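Local coordinates for protein carboxylase (Deinococcus radiodurans, PDB 5H80) that probably uses ATP and bicarbonate to carboxylate biotin through its biotin carboxylase domain, as the first step of a single-chain multienzyme carboxylase, at residues D140-K145 with R149-R154; L155-I160 with I284-Q289; R236-Q241 with P273-A278. All coordinates share one frame; numbering follows the deposited sequence.

Interaction 1. Residues D140-K145 with R149-R154; sequences DLFGDK and RGLAQR
The backbone N of Arg-149 donates to the carbonyl O of Lys-145 at 3.1 Å, with an N-H...O angle of 158°. This is an i to i+4 bond in the opening turn of helix 145-154. The CB of Arg-149 follows its own amide toward the same acceptor and sits 3.4 Å from Lys-145 O. From there the two long side chains leave for other partners: NH1 of Arg-149 bonds to the carbonyl of Ile-160, while NZ of Lys-145 goes to Glu-229 and Tyr-227. NZ of Lys-145 and NH1 of Arg-149 stand 5.3 Å apart, and the carboxylate of Glu-229 on the lysine probably offsets their like charges.

The apolar half of the contact depends on Leu-151. With CG anti to the backbone N (chi1 -174°) and chi2 at 61°, CD2 is turned toward helix 136-142. CD2 of Leu-151 meets the rim of the Phe-142 ring, near the ring plane, at 3.8 Å from CE1. The same methyl reaches CD2 of Leu-141 at 4.1 Å, the two leucine side chains running at about a right angle. Beyond Leu-151, the Phe-142 side chain also packs on Val-294, Tyr-296 and Ala-317.

Asp-144 caps the new helix through OD2 to the N of Arg-147. The contact thus joins two consecutive helices, 136-142 and 145-154, linked by a short turn, the second N-capped by Asp-144.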
loop_
_atom_site.group_PDB
_atom_site.type_symbol
_atom_site.label_atom_id
_atom_site.label_comp_id
_atom_site.label_asym_id
_atom_site.label_seq_id
_atom_site.Cartn_x
_atom_site.Cartn_y
_atom_site.Cartn_z
ATOM N N ASP A 140 -1.841 21.668 -27.683
ATOM C CA ASP A 140 -1.935 23.110 -28.093
ATOM C C ASP A 140 -3.228 23.698 -27.617
ATOM O O ASP A 140 -3.272 24.806 -27.065
ATOM C CB ASP A 140 -1.849 23.301 -29.614
ATOM C CG ASP A 140 -0.404 23.406 -30.120
ATOM O OD1 ASP A 140 0.489 23.900 -29.368
ATOM O OD2 ASP A 140 -0.196 22.973 -31.270
ATOM N N LEU A 141 -4.287 22.956 -27.828
ATOM C CA LEU A 141 -5.600 23.339 -27.357
ATOM C C LEU A 141 -5.708 23.504 -25.829
ATOM O O LEU A 141 -6.071 24.573 -25.350
ATOM C CB LEU A 141 -6.608 22.379 -27.885
ATOM C CG LEU A 141 -8.092 22.911 -28.067
ATOM C CD1 LEU A 141 -8.985 21.923 -28.815
ATOM C CD2 LEU A 141 -8.740 23.311 -26.733
ATOM N N PHE A 142 -5.379 22.470 -25.036
ATOM C CA PHE A 142 -5.562 22.584 -23.622
ATOM C C PHE A 142 -4.571 23.478 -22.970
ATOM O O PHE A 142 -4.760 23.827 -21.843
ATOM C CB PHE A 142 -5.669 21.171 -22.954
ATOM C CG PHE A 142 -6.891 20.357 -23.372
ATOM C CD1 PHE A 142 -8.119 20.935 -23.643
ATOM C CD2 PHE A 142 -6.861 18.978 -23.288
ATOM C CE1 PHE A 142 -9.233 20.160 -23.979
ATOM C CE2 PHE A 142 -7.973 18.205 -23.621
ATOM C CZ PHE A 142 -9.151 18.790 -23.956
ATOM N N GLY A 143 -3.487 23.871 -23.698
ATOM C CA GLY A 143 -2.571 24.826 -23.217
ATOM C C GLY A 143 -2.941 26.265 -23.556
ATOM O O GLY A 143 -2.310 27.187 -23.080
ATOM N N ASP A 144 -4.034 26.451 -24.255
ATOM C CA ASP A 144 -4.454 27.809 -24.623
ATOM C C ASP A 144 -5.754 28.187 -23.915
ATOM O O ASP A 144 -6.856 27.639 -24.189
ATOM C CB ASP A 144 -4.644 27.881 -26.140
ATOM C CG ASP A 144 -4.897 29.314 -26.617
ATOM O OD1 ASP A 144 -3.902 29.997 -26.871
ATOM O OD2 ASP A 144 -6.078 29.752 -26.704
ATOM N N LYS A 145 -5.601 29.169 -23.023
ATOM C CA LYS A 145 -6.736 29.618 -22.187
ATOM C C LYS A 145 -7.914 29.892 -23.067
ATOM O O LYS A 145 -9.005 29.314 -22.938
ATOM C CB LYS A 145 -6.314 30.839 -21.346
ATOM C CG LYS A 145 -7.413 31.475 -20.516
ATOM C CD LYS A 145 -7.763 30.646 -19.282
ATOM C CE LYS A 145 -9.080 31.102 -18.647
ATOM N NZ LYS A 145 -8.986 31.067 -17.163
ATOM N N ARG A 149 -11.431 27.462 -23.264
ATOM C CA ARG A 149 -12.648 28.162 -22.887
ATOM C C ARG A 149 -13.715 28.059 -23.932
ATOM O O ARG A 149 -14.835 27.648 -23.624
ATOM C CB ARG A 149 -12.327 29.625 -22.580
ATOM C CG ARG A 149 -13.450 30.468 -21.992
ATOM C CD ARG A 149 -12.921 31.887 -21.700
ATOM N NE ARG A 149 -14.036 32.727 -21.298
ATOM C CZ ARG A 149 -14.418 32.948 -20.041
ATOM N NH1 ARG A 149 -13.744 32.447 -18.987
ATOM N NH2 ARG A 149 -15.499 33.683 -19.835
ATOM N N GLY A 150 -13.364 28.346 -25.182
ATOM C CA GLY A 150 -14.307 28.272 -26.245
ATOM C C GLY A 150 -14.888 26.905 -26.457
ATOM O O GLY A 150 -16.100 26.788 -26.680
ATOM N N LEU A 151 -14.026 25.892 -26.372
ATOM C CA LEU A 151 -14.447 24.479 -26.340
ATOM C C LEU A 151 -15.417 24.203 -25.189
ATOM O O LEU A 151 -16.491 23.608 -25.446
ATOM C CB LEU A 151 -13.273 23.534 -26.194
ATOM C CG LEU A 151 -13.516 22.028 -26.276
ATOM C CD1 LEU A 151 -14.102 21.578 -27.614
ATOM C CD2 LEU A 151 -12.218 21.286 -26.092
ATOM N N ALA A 152 -15.098 24.678 -24.004
ATOM C CA ALA A 152 -16.005 24.490 -22.868
ATOM C C ALA A 152 -17.390 25.118 -23.199
ATOM O O ALA A 152 -18.427 24.470 -23.143
ATOM C CB ALA A 152 -15.420 25.066 -21.628
ATOM N N GLN A 153 -17.354 26.377 -23.636
ATOM C CA GLN A 153 -18.555 27.127 -23.965
ATOM C C GLN A 153 -19.410 26.462 -25.021
ATOM O O GLN A 153 -20.603 26.418 -24.841
ATOM C CB GLN A 153 -18.206 28.511 -24.425
ATOM C CG GLN A 153 -17.708 29.393 -23.304
ATOM C CD GLN A 153 -17.246 30.699 -23.812
ATOM O OE1 GLN A 153 -16.713 30.779 -24.902
ATOM N NE2 GLN A 153 -17.424 31.720 -23.030
ATOM N N ARG A 154 -18.816 25.915 -26.093
ATOM C CA ARG A 154 -19.549 25.202 -27.146
ATOM C C ARG A 154 -20.203 23.882 -26.707
ATOM O O ARG A 154 -21.254 23.496 -27.171
ATOM C CB ARG A 154 -18.602 25.008 -28.369
ATOM C CG ARG A 154 -18.224 26.349 -29.018
ATOM C CD ARG A 154 -17.449 26.256 -30.339
ATOM N NE ARG A 154 -16.017 26.561 -30.158
ATOM C CZ ARG A 154 -15.044 25.666 -29.958
ATOM N NH1 ARG A 154 -15.280 24.365 -29.941
ATOM N NH2 ARG A 154 -13.814 26.086 -29.787
#

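Interaction 2. Residues L155-I160 with I284-Q289; sequences LGVPVI and IGAALQ
The carboxamide of Gln-289 and the peptide carbonyl of Leu-155 meet at an angle: NE2 of Gln-289 arrives in the plane of the carbonyl, on a lone pair of Leu-155 O, but that O stands 32° out of the amide plane. The bond is 3.2 Å long from NE2 of Gln-289 to Leu-155 O, and its N-H...O angle is a modest 143°. A water completes the link: it gives one hydrogen to Leu-155 O and the other to OE1 of Gln-289 at 2.7 Å. Both ends of the amide are therefore engaged, which fixes its rotation.

Past helix 145-154, Gly-156, at positive phi (81°), takes the chain out in a Schellman motif; the carbonyl just before that glycine is the one that receives Gln-289 and the water. The Leu-155 side chain runs past Gln-289 in the opposite direction, its CD2 ending 3.8 Å from the backbone O of Gln-289.

One turn earlier on helix 277-293, the methyl of Ala-286 meets both branches of Val-157, at 3.9 Å from CG2 and 4.1 Å from CG1. Val-157 also packs on Ala-152 of helix 145-154 and on Phe-314 of strand 312-318.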
loop_
_atom_site.group_PDB
_atom_site.type_symbol
_atom_site.label_atom_id
_atom_site.label_comp_id
_atom_site.label_asym_id
_atom_site.label_seq_id
_atom_site.Cartn_x
_atom_site.Cartn_y
_atom_site.Cartn_z
ATOM N N LEU A 155 -19.610 23.236 -25.727
ATOM C CA LEU A 155 -20.198 22.066 -25.064
ATOM C C LEU A 155 -21.151 22.314 -23.913
ATOM O O LEU A 155 -21.634 21.340 -23.291
ATOM C CB LEU A 155 -19.011 21.128 -24.576
ATOM C CG LEU A 155 -18.433 19.980 -25.415
ATOM C CD1 LEU A 155 -18.852 19.945 -26.840
ATOM C CD2 LEU A 155 -16.902 19.889 -25.245
ATOM N N GLY A 156 -21.448 23.560 -23.569
ATOM C CA GLY A 156 -22.331 23.814 -22.422
ATOM C C GLY A 156 -21.707 23.748 -21.019
ATOM O O GLY A 156 -22.414 23.862 -19.995
ATOM N N VAL A 157 -20.352 23.642 -20.951
ATOM C CA VAL A 157 -19.621 23.500 -19.719
ATOM C C VAL A 157 -19.338 24.916 -19.207
ATOM O O VAL A 157 -18.673 25.740 -19.919
ATOM C CB VAL A 157 -18.285 22.688 -19.877
ATOM C CG1 VAL A 157 -17.523 22.711 -18.581
ATOM C CG2 VAL A 157 -18.516 21.260 -20.368
ATOM N N PRO A 158 -19.794 25.255 -17.960
ATOM C CA PRO A 158 -19.587 26.595 -17.445
ATOM C C PRO A 158 -18.176 26.931 -17.199
ATOM O O PRO A 158 -17.399 26.028 -16.795
ATOM C CB PRO A 158 -20.346 26.645 -16.126
ATOM C CG PRO A 158 -21.135 25.434 -16.072
ATOM C CD PRO A 158 -20.469 24.427 -16.933
ATOM N N VAL A 159 -17.845 28.176 -17.571
ATOM C CA VAL A 159 -16.583 28.809 -17.249
ATOM C C VAL A 159 -16.745 30.121 -16.457
ATOM O O VAL A 159 -17.800 30.769 -16.505
ATOM C CB VAL A 159 -15.718 29.045 -18.528
ATOM C CG1 VAL A 159 -15.559 27.791 -19.376
ATOM C CG2 VAL A 159 -16.375 30.112 -19.405
ATOM N N ILE A 160 -15.683 30.515 -15.815
ATOM C CA ILE A 160 -15.645 31.648 -14.963
ATOM C C ILE A 160 -15.900 32.904 -15.814
ATOM O O ILE A 160 -15.369 32.997 -16.933
ATOM C CB ILE A 160 -14.354 31.807 -14.191
ATOM C CG1 ILE A 160 -14.192 30.647 -13.182
ATOM C CG2 ILE A 160 -14.389 33.102 -13.391
ATOM C CD1 ILE A 160 -12.946 30.703 -12.332
ATOM N N ILE A 284 -18.215 14.833 -13.614
ATOM C CA ILE A 284 -17.668 13.813 -14.480
ATOM C C ILE A 284 -18.190 13.867 -15.903
ATOM O O ILE A 284 -17.413 13.764 -16.846
ATOM C CB ILE A 284 -17.850 12.444 -13.856
ATOM C CG1 ILE A 284 -17.131 12.524 -12.469
ATOM C CG2 ILE A 284 -17.391 11.395 -14.826
ATOM C CD1 ILE A 284 -17.382 11.167 -11.712
ATOM N N GLY A 285 -19.467 14.218 -16.045
ATOM C CA GLY A 285 -20.109 14.363 -17.355
ATOM C C GLY A 285 -19.410 15.481 -18.152
ATOM O O GLY A 285 -19.148 15.246 -19.344
ATOM N N ALA A 286 -19.230 16.632 -17.527
ATOM C CA ALA A 286 -18.455 17.748 -18.137
ATOM C C ALA A 286 -17.074 17.333 -18.602
ATOM O O ALA A 286 -16.676 17.539 -19.766
ATOM C CB ALA A 286 -18.317 18.970 -17.198
ATOM N N ALA A 287 -16.304 16.625 -17.702
ATOM C CA ALA A 287 -15.021 16.162 -18.054
ATOM C C ALA A 287 -15.022 15.149 -19.231
ATOM O O ALA A 287 -14.200 15.198 -20.134
ATOM C CB ALA A 287 -14.396 15.602 -16.750
ATOM N N LEU A 288 -15.937 14.187 -19.222
ATOM C CA LEU A 288 -16.122 13.267 -20.297
ATOM C C LEU A 288 -16.476 13.879 -21.680
ATOM O O LEU A 288 -15.892 13.450 -22.648
ATOM C CB LEU A 288 -17.113 12.192 -19.918
ATOM C CG LEU A 288 -16.731 11.147 -18.799
ATOM C CD1 LEU A 288 -17.924 10.289 -18.493
ATOM C CD2 LEU A 288 -15.448 10.321 -19.168
ATOM N N GLN A 289 -17.282 14.942 -21.702
ATOM C CA GLN A 289 -17.632 15.767 -22.919
ATOM C C GLN A 289 -16.399 16.464 -23.494
ATOM O O GLN A 289 -16.130 16.248 -24.630
ATOM C CB GLN A 289 -18.627 16.876 -22.577
ATOM C CG GLN A 289 -20.037 16.405 -22.277
ATOM C CD GLN A 289 -20.954 17.575 -22.050
ATOM O OE1 GLN A 289 -21.144 18.090 -20.889
ATOM N NE2 GLN A 289 -21.396 18.149 -23.180
HETATM O O HOH W 1 -22.338 20.447 -20.545
#

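Interaction 3. Residues R236-Q241 with P273-A278; sequences RHIEVQ and PHLPQA
Arg-236 sends its CB toward the 273-278 segment, and CG and CD carry the chain on until a bend at chi3 (56°) turns the guanidinium to its targets. NE forms a salt bridge with Asp-256 on the neighbouring strand 249-256. At the tip, NH2 of Arg-236 donates to Pro-273 O at 2.7 Å, with the donor only 16° from the carbonyl plane. NH1 of Arg-236 adds a weak bond to the same Pro-273 O at 3.0 Å, its N-H...O angle just 132°. One carbonyl thus takes both terminal nitrogens, and it lies near the guanidinium plane, at the edge. With NE tied to the carboxylate of Asp-256 as well, the group has little freedom to rotate.

Strand 236-245 belongs to the four-stranded antiparallel sheet of the ATP-grasp domain, and the 273-278 segment leads into helix 277-293, which packs against it; Pro-276 takes the N-cap position. Two residues further along the strand, Ile-238 and Leu-275 reach toward each other tip to tip, CD1 of Ile-238 lying 3.7 Å from CD1 of Leu-275. Leu-283 of the helix backs the isoleucine.

Elsewhere along the strand, NE2 of His-237 donates in its ring plane to OE1 of Glu-239 at 3.1 Å, meeting the carboxylate from above its plane. Lys-265 and Arg-255 form salt bridges with that glutamate.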
loop_
_atom_site.group_PDB
_atom_site.type_symbol
_atom_site.label_atom_id
_atom_site.label_comp_id
_atom_site.label_asym_id
_atom_site.label_seq_id
_atom_site.Cartn_x
_atom_site.Cartn_y
_atom_site.Cartn_z
ATOM N N ARG A 236 -14.578 24.978 -3.492
ATOM C CA ARG A 236 -13.693 23.844 -3.548
ATOM C C ARG A 236 -13.096 23.540 -4.955
ATOM O O ARG A 236 -13.721 23.765 -5.983
ATOM C CB ARG A 236 -14.430 22.604 -2.974
ATOM C CG ARG A 236 -14.733 22.783 -1.480
ATOM C CD ARG A 236 -15.751 21.704 -0.987
ATOM N NE ARG A 236 -15.280 20.312 -1.271
ATOM C CZ ARG A 236 -15.912 19.209 -0.865
ATOM N NH1 ARG A 236 -17.105 19.278 -0.199
ATOM N NH2 ARG A 236 -15.461 18.027 -1.204
ATOM N N HIS A 237 -11.875 22.985 -4.941
ATOM C CA HIS A 237 -11.153 22.604 -6.114
ATOM C C HIS A 237 -11.429 21.148 -6.244
ATOM O O HIS A 237 -10.964 20.403 -5.428
ATOM C CB HIS A 237 -9.683 22.845 -5.994
ATOM C CG HIS A 237 -8.883 22.326 -7.159
ATOM N ND1 HIS A 237 -8.202 23.163 -8.014
ATOM C CD2 HIS A 237 -8.638 21.063 -7.617
ATOM C CE1 HIS A 237 -7.631 22.457 -8.973
ATOM N NE2 HIS A 237 -7.770 21.178 -8.684
ATOM N N ILE A 238 -12.210 20.805 -7.233
ATOM C CA ILE A 238 -12.557 19.382 -7.535
ATOM C C ILE A 238 -12.236 19.030 -8.996
ATOM O O ILE A 238 -12.608 19.741 -9.901
ATOM C CB ILE A 238 -14.016 19.107 -7.194
ATOM C CG1 ILE A 238 -14.405 19.444 -5.742
ATOM C CG2 ILE A 238 -14.247 17.619 -7.360
ATOM C CD1 ILE A 238 -15.867 19.096 -5.337
ATOM N N GLU A 239 -11.478 17.945 -9.206
ATOM C CA GLU A 239 -10.896 17.651 -10.524
ATOM C C GLU A 239 -11.270 16.227 -10.840
ATOM O O GLU A 239 -11.347 15.392 -9.942
ATOM C CB GLU A 239 -9.405 17.820 -10.592
ATOM C CG GLU A 239 -8.536 16.898 -9.651
ATOM C CD GLU A 239 -7.067 17.327 -9.559
ATOM O OE1 GLU A 239 -6.711 18.491 -9.905
ATOM O OE2 GLU A 239 -6.241 16.513 -9.163
ATOM N N VAL A 240 -11.368 15.968 -12.100
ATOM C CA VAL A 240 -11.783 14.633 -12.569
ATOM C C VAL A 240 -10.693 13.970 -13.337
ATOM O O VAL A 240 -10.157 14.527 -14.253
ATOM C CB VAL A 240 -13.088 14.683 -13.444
ATOM C CG1 VAL A 240 -13.329 13.357 -14.014
ATOM C CG2 VAL A 240 -14.279 15.239 -12.695
ATOM N N GLN A 241 -10.317 12.713 -12.968
ATOM C CA GLN A 241 -9.362 11.933 -13.716
ATOM C C GLN A 241 -10.002 11.241 -14.902
ATOM O O GLN A 241 -10.966 10.421 -14.687
ATOM C CB GLN A 241 -8.794 10.838 -12.764
ATOM C CG GLN A 241 -7.782 9.988 -13.428
ATOM C CD GLN A 241 -6.424 10.747 -13.708
ATOM O OE1 GLN A 241 -5.748 11.145 -12.815
ATOM N NE2 GLN A 241 -6.189 11.072 -15.046
ATOM N N PRO A 273 -14.583 14.684 -0.145
ATOM C CA PRO A 273 -15.492 14.475 1.049
ATOM C C PRO A 273 -16.775 15.216 0.979
ATOM O O PRO A 273 -16.803 16.377 0.516
ATOM C CB PRO A 273 -14.637 14.776 2.252
ATOM C CG PRO A 273 -13.220 14.891 1.756
ATOM C CD PRO A 273 -13.232 15.138 0.272
ATOM N N HIS A 274 -17.904 14.563 1.352
ATOM C CA HIS A 274 -19.169 15.279 1.539
ATOM C C HIS A 274 -19.671 15.893 0.221
ATOM O O HIS A 274 -19.968 17.105 0.196
ATOM C CB HIS A 274 -19.051 16.366 2.639
ATOM C CG HIS A 274 -18.692 15.828 3.961
ATOM N ND1 HIS A 274 -19.355 14.741 4.491
ATOM C CD2 HIS A 274 -17.711 16.137 4.834
ATOM C CE1 HIS A 274 -18.833 14.442 5.667
ATOM N NE2 HIS A 274 -17.780 15.214 5.857
ATOM N N LEU A 275 -19.448 15.191 -0.888
ATOM C CA LEU A 275 -19.891 15.600 -2.194
ATOM C C LEU A 275 -21.149 14.896 -2.637
ATOM O O LEU A 275 -21.167 13.652 -2.866
ATOM C CB LEU A 275 -18.807 15.293 -3.204
ATOM C CG LEU A 275 -18.993 15.906 -4.659
ATOM C CD1 LEU A 275 -19.079 17.436 -4.735
ATOM C CD2 LEU A 275 -17.991 15.386 -5.671
ATOM N N PRO A 276 -22.222 15.652 -2.879
ATOM C CA PRO A 276 -23.430 14.949 -3.308
ATOM C C PRO A 276 -23.270 14.306 -4.707
ATOM O O PRO A 276 -22.622 14.919 -5.647
ATOM C CB PRO A 276 -24.454 16.068 -3.471
ATOM C CG PRO A 276 -23.979 17.094 -2.541
ATOM C CD PRO A 276 -22.468 17.099 -2.800
ATOM N N GLN A 277 -23.804 13.110 -4.866
ATOM C CA GLN A 277 -23.699 12.402 -6.125
ATOM C C GLN A 277 -24.120 13.174 -7.370
ATOM O O GLN A 277 -23.536 13.000 -8.392
ATOM C CB GLN A 277 -24.428 11.063 -6.145
ATOM C CG GLN A 277 -24.210 10.217 -7.291
ATOM C CD GLN A 277 -22.723 9.884 -7.603
ATOM O OE1 GLN A 277 -22.298 10.090 -8.705
ATOM N NE2 GLN A 277 -22.004 9.275 -6.655
ATOM N N ALA A 278 -25.208 13.921 -7.263
ATOM C CA ALA A 278 -25.698 14.744 -8.378
ATOM C C ALA A 278 -24.538 15.685 -8.819
ATOM O O ALA A 278 -24.353 15.837 -10.084
ATOM C CB ALA A 278 -26.894 15.561 -7.881
#

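How the interactions relate
From the N terminus, interaction 1 comes first and closes a very short loop between the end of helix 136-142 and helix 145-154. The chain then leaves that second helix into 155-160, where interaction 2 opens. The two touch directly: the CB of Ala-152 packs 3.5 Å from CG1 of Val-159. Interaction 2 closes only at 284-289, more than 120 residues on. Nested inside that long loop, interaction 3 joins strand 236-245 to the approach to helix 277-293. That helix serves both later contacts, and Ala-287 and Ile-284 pack on Val-240. Interactions 1 and 3, centres about 22 Å apart, do not touch.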